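Local coordinates for putative cell surface protein, similar to internalin proteins (Listeria monocytogenes EGD-e, PDB 5KZS) that is of unknown function but resembles the internalins, leucine-rich-repeat surface proteins through which Listeria engages host cells, at residues 272-284 with 314-327. Residues are numbered along the deposited sequence; the frame is centred on the assembly and turned at random.
Sequences NMLVNPTVLGSYS and YNFNVQFNDAYPIT
Y283 offers one ring face to the edge of Y314, whose CD1 sits over the rim of that face in a T-shaped pair with planes at 71°. The Y283 ring is reached obliquely by F316 as well, and Y283 CB stands over the centre of the F316 ring, a CH-pi contact of 3.7 Å from CB to the centroid. With chi1 at 73°, CG of Y283 is tucked between its backbone N and carbonyl carbon, which lays the ring alongside Y314. At the far end of the pairing, L274 CD2 meets the F320 ring at its edge, 3.6 Å from CD1. V279 CG1 packs on V318 CG1 on the same side of the sheet.

Strands 279-283 and 312-320 run antiparallel. S282 and N317 form a hydrogen-bonded pair, with bonds of 3.0 Å (S282 N to N317 O) and 2.9 Å (N317 N to S282 O). On the other face, Q319 NE2 donates to N317 OD1. Past the strands, N321 OD1 accepts the amide of V275 at 2.7 Å through a bent bond, tying the two loops together.

The pair belongs to the mixed sheet that follows the leucine-rich repeats, consistent with the immunoglobulin-like domain that adjoins the repeats in internalins: strand 331-339 flanks 312-320, strand 289-296 flanks 279-283, and Y265 of helix 263-270 touches L274, V279 and F320.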
# COMPACT_ATOMS: atom_id res chain seq x y z
N ASN A 272 7.69 -13.90 -18.98
CA ASN A 272 8.72 -13.01 -19.50
C ASN A 272 9.00 -11.88 -18.54
O ASN A 272 9.01 -10.73 -18.92
CB ASN A 272 8.33 -12.51 -20.90
CG ASN A 272 8.18 -13.65 -21.90
OD1 ASN A 272 9.08 -14.47 -22.05
ND2 ASN A 272 7.04 -13.70 -22.59
N MSE A 273 9.20 -12.24 -17.28
CA MSE A 273 9.44 -11.28 -16.21
C MSE A 273 10.78 -11.54 -15.57
O MSE A 273 11.07 -10.99 -14.52
CB MSE A 273 8.24 -11.45 -15.27
CG MSE A 273 8.06 -10.50 -14.08
SE MSE A 273 7.95 -8.60 -14.60
CE MSE A 273 6.94 -8.65 -16.30
N LEU A 274 11.61 -12.34 -16.21
CA LEU A 274 12.97 -12.51 -15.74
C LEU A 274 13.86 -11.60 -16.58
O LEU A 274 13.96 -11.77 -17.79
CB LEU A 274 13.41 -13.96 -15.85
CG LEU A 274 12.85 -14.90 -14.77
CD1 LEU A 274 13.24 -16.33 -15.10
CD2 LEU A 274 13.33 -14.54 -13.38
N VAL A 275 14.46 -10.61 -15.92
CA VAL A 275 15.44 -9.71 -16.57
C VAL A 275 16.64 -10.52 -17.06
O VAL A 275 17.16 -10.29 -18.15
CB VAL A 275 15.93 -8.56 -15.64
CG1 VAL A 275 14.75 -7.73 -15.12
CG2 VAL A 275 16.79 -9.06 -14.47
N ASN A 276 17.04 -11.50 -16.25
CA ASN A 276 18.26 -12.26 -16.43
C ASN A 276 17.96 -13.73 -15.99
O ASN A 276 17.82 -14.01 -14.79
CB ASN A 276 19.35 -11.58 -15.60
CG ASN A 276 20.52 -12.48 -15.31
OD1 ASN A 276 21.24 -12.87 -16.22
ND2 ASN A 276 20.70 -12.82 -14.04
N PRO A 277 17.80 -14.64 -16.98
CA PRO A 277 17.53 -16.07 -16.70
C PRO A 277 18.49 -16.82 -15.78
O PRO A 277 18.09 -17.85 -15.22
CB PRO A 277 17.55 -16.70 -18.10
CG PRO A 277 17.06 -15.62 -18.99
CD PRO A 277 17.54 -14.32 -18.40
N THR A 278 19.73 -16.35 -15.59
CA THR A 278 20.73 -17.19 -14.93
C THR A 278 20.44 -17.31 -13.44
O THR A 278 20.00 -16.35 -12.81
CB THR A 278 22.24 -16.83 -15.19
OG1 THR A 278 22.86 -16.37 -13.98
CG2 THR A 278 22.46 -15.81 -16.33
N VAL A 279 20.64 -18.52 -12.91
CA VAL A 279 20.51 -18.82 -11.50
C VAL A 279 21.87 -19.23 -10.93
O VAL A 279 22.54 -20.11 -11.48
CB VAL A 279 19.53 -19.99 -11.27
CG1 VAL A 279 19.28 -20.18 -9.78
CG2 VAL A 279 18.21 -19.73 -12.02
N LEU A 280 22.25 -18.61 -9.82
CA LEU A 280 23.53 -18.83 -9.16
C LEU A 280 23.34 -19.46 -7.78
O LEU A 280 23.01 -18.78 -6.80
CB LEU A 280 24.26 -17.50 -9.02
CG LEU A 280 24.74 -16.83 -10.31
CD1 LEU A 280 25.04 -15.36 -10.06
CD2 LEU A 280 25.97 -17.52 -10.87
N GLY A 281 23.55 -20.76 -7.69
CA GLY A 281 23.58 -21.45 -6.41
C GLY A 281 24.93 -21.32 -5.74
O GLY A 281 25.98 -21.47 -6.39
N SER A 282 24.92 -21.08 -4.43
CA SER A 282 26.14 -20.81 -3.69
C SER A 282 25.94 -20.98 -2.21
O SER A 282 24.88 -20.68 -1.70
CB SER A 282 26.59 -19.37 -3.95
OG SER A 282 25.51 -18.46 -3.76
N TYR A 283 26.98 -21.42 -1.51
CA TYR A 283 26.94 -21.49 -0.06
C TYR A 283 27.92 -20.48 0.55
O TYR A 283 28.85 -20.04 -0.12
CB TYR A 283 27.22 -22.92 0.43
CG TYR A 283 28.65 -23.40 0.30
CD1 TYR A 283 29.59 -23.14 1.31
CD2 TYR A 283 29.06 -24.14 -0.81
CE1 TYR A 283 30.90 -23.58 1.21
CE2 TYR A 283 30.37 -24.59 -0.93
CZ TYR A 283 31.29 -24.31 0.08
OH TYR A 283 32.60 -24.74 -0.02
N SER A 284 27.69 -20.14 1.81
CA SER A 284 28.44 -19.08 2.50
C SER A 284 29.79 -19.55 3.07
O SER A 284 29.94 -20.68 3.52
CB SER A 284 27.57 -18.45 3.60
OG SER A 284 28.30 -18.25 4.80
N TYR A 314 25.82 -26.30 5.88
CA TYR A 314 26.05 -25.31 4.84
C TYR A 314 24.87 -24.34 4.68
O TYR A 314 23.76 -24.78 4.39
CB TYR A 314 26.28 -26.03 3.51
CG TYR A 314 27.57 -26.81 3.45
CD1 TYR A 314 28.79 -26.16 3.21
CD2 TYR A 314 27.58 -28.20 3.61
CE1 TYR A 314 29.98 -26.88 3.14
CE2 TYR A 314 28.77 -28.92 3.53
CZ TYR A 314 29.97 -28.26 3.30
OH TYR A 314 31.14 -28.97 3.22
N ASN A 315 25.13 -23.05 4.84
CA ASN A 315 24.11 -22.02 4.58
C ASN A 315 24.05 -21.74 3.09
O ASN A 315 24.89 -21.02 2.56
CB ASN A 315 24.42 -20.74 5.35
CG ASN A 315 24.37 -20.93 6.85
OD1 ASN A 315 23.45 -21.55 7.37
ND2 ASN A 315 25.36 -20.40 7.55
N PHE A 316 23.07 -22.33 2.42
CA PHE A 316 22.93 -22.19 0.97
C PHE A 316 22.03 -21.04 0.58
O PHE A 316 21.23 -20.56 1.40
CB PHE A 316 22.42 -23.49 0.32
CG PHE A 316 23.52 -24.38 -0.18
CD1 PHE A 316 24.20 -25.24 0.68
CD2 PHE A 316 23.91 -24.33 -1.52
CE1 PHE A 316 25.23 -26.04 0.22
CE2 PHE A 316 24.94 -25.13 -1.99
CZ PHE A 316 25.59 -25.99 -1.12
N ASN A 317 22.20 -20.58 -0.65
CA ASN A 317 21.19 -19.77 -1.33
C ASN A 317 21.21 -19.93 -2.83
O ASN A 317 22.20 -20.30 -3.43
CB ASN A 317 21.29 -18.28 -0.98
CG ASN A 317 22.51 -17.60 -1.60
OD1 ASN A 317 22.42 -16.97 -2.66
ND2 ASN A 317 23.65 -17.73 -0.93
N VAL A 318 20.08 -19.60 -3.42
CA VAL A 318 19.93 -19.47 -4.85
C VAL A 318 19.69 -17.96 -5.06
O VAL A 318 19.11 -17.32 -4.20
CB VAL A 318 18.76 -20.37 -5.34
CG1 VAL A 318 17.92 -19.73 -6.44
CG2 VAL A 318 19.29 -21.73 -5.77
N GLN A 319 20.19 -17.42 -6.17
CA GLN A 319 19.97 -16.03 -6.56
C GLN A 319 19.62 -15.98 -8.04
O GLN A 319 20.23 -16.66 -8.85
CB GLN A 319 21.22 -15.20 -6.35
CG GLN A 319 21.37 -14.65 -4.95
CD GLN A 319 22.69 -13.92 -4.76
OE1 GLN A 319 23.09 -13.10 -5.59
NE2 GLN A 319 23.38 -14.23 -3.66
N PHE A 320 18.64 -15.16 -8.40
CA PHE A 320 18.31 -14.96 -9.80
C PHE A 320 17.68 -13.59 -10.03
O PHE A 320 17.50 -12.80 -9.09
CB PHE A 320 17.45 -16.10 -10.35
CG PHE A 320 16.07 -16.18 -9.76
CD1 PHE A 320 15.00 -15.50 -10.35
CD2 PHE A 320 15.82 -16.98 -8.63
CE1 PHE A 320 13.73 -15.58 -9.82
CE2 PHE A 320 14.54 -17.07 -8.10
CZ PHE A 320 13.49 -16.37 -8.70
N ASN A 321 17.38 -13.30 -11.29
CA ASN A 321 16.92 -12.00 -11.71
C ASN A 321 17.89 -10.88 -11.30
O ASN A 321 17.47 -9.76 -11.08
CB ASN A 321 15.51 -11.75 -11.18
CG ASN A 321 14.59 -11.15 -12.22
OD1 ASN A 321 14.61 -11.55 -13.38
ND2 ASN A 321 13.78 -10.20 -11.81
N ASP A 322 19.18 -11.18 -11.23
CA ASP A 322 20.19 -10.17 -10.88
C ASP A 322 20.49 -9.29 -12.10
O ASP A 322 20.87 -9.79 -13.16
CB ASP A 322 21.47 -10.83 -10.35
CG ASP A 322 21.23 -11.60 -9.07
OD1 ASP A 322 20.56 -11.05 -8.18
OD2 ASP A 322 21.71 -12.75 -8.95
N ALA A 323 20.27 -7.99 -11.93
CA ALA A 323 20.62 -6.97 -12.93
C ALA A 323 20.99 -5.67 -12.20
O ALA A 323 20.39 -4.62 -12.43
CB ALA A 323 19.46 -6.75 -13.89
N TYR A 324 22.04 -5.78 -11.36
CA TYR A 324 22.32 -4.89 -10.21
C TYR A 324 21.85 -3.45 -10.29
O TYR A 324 21.20 -2.99 -9.35
CB TYR A 324 23.82 -4.92 -9.81
CG TYR A 324 24.27 -3.63 -9.11
CD1 TYR A 324 23.69 -3.22 -7.90
CD2 TYR A 324 25.24 -2.81 -9.69
CE1 TYR A 324 24.07 -2.03 -7.29
CE2 TYR A 324 25.63 -1.63 -9.08
CZ TYR A 324 25.04 -1.24 -7.88
OH TYR A 324 25.44 -0.07 -7.27
N PRO A 325 22.21 -2.70 -11.36
CA PRO A 325 21.76 -1.30 -11.35
C PRO A 325 20.25 -1.15 -11.07
O PRO A 325 19.88 -0.52 -10.08
CB PRO A 325 22.14 -0.79 -12.74
CG PRO A 325 23.27 -1.67 -13.17
CD PRO A 325 23.09 -3.00 -12.51
N ILE A 326 19.40 -1.78 -11.89
CA ILE A 326 17.95 -1.53 -11.85
C ILE A 326 17.11 -2.47 -10.98
O ILE A 326 15.97 -2.11 -10.67
CB ILE A 326 17.33 -1.46 -13.27
CG1 ILE A 326 17.15 -2.85 -13.87
CG2 ILE A 326 18.15 -0.56 -14.20
CD1 ILE A 326 16.25 -2.85 -15.06
N THR A 327 17.62 -3.65 -10.63
CA THR A 327 16.89 -4.55 -9.71
C THR A 327 17.03 -4.04 -8.27
O THR A 327 16.08 -3.42 -7.76
CB THR A 327 17.29 -6.03 -9.85
OG1 THR A 327 18.71 -6.17 -9.69
CG2 THR A 327 16.85 -6.59 -11.22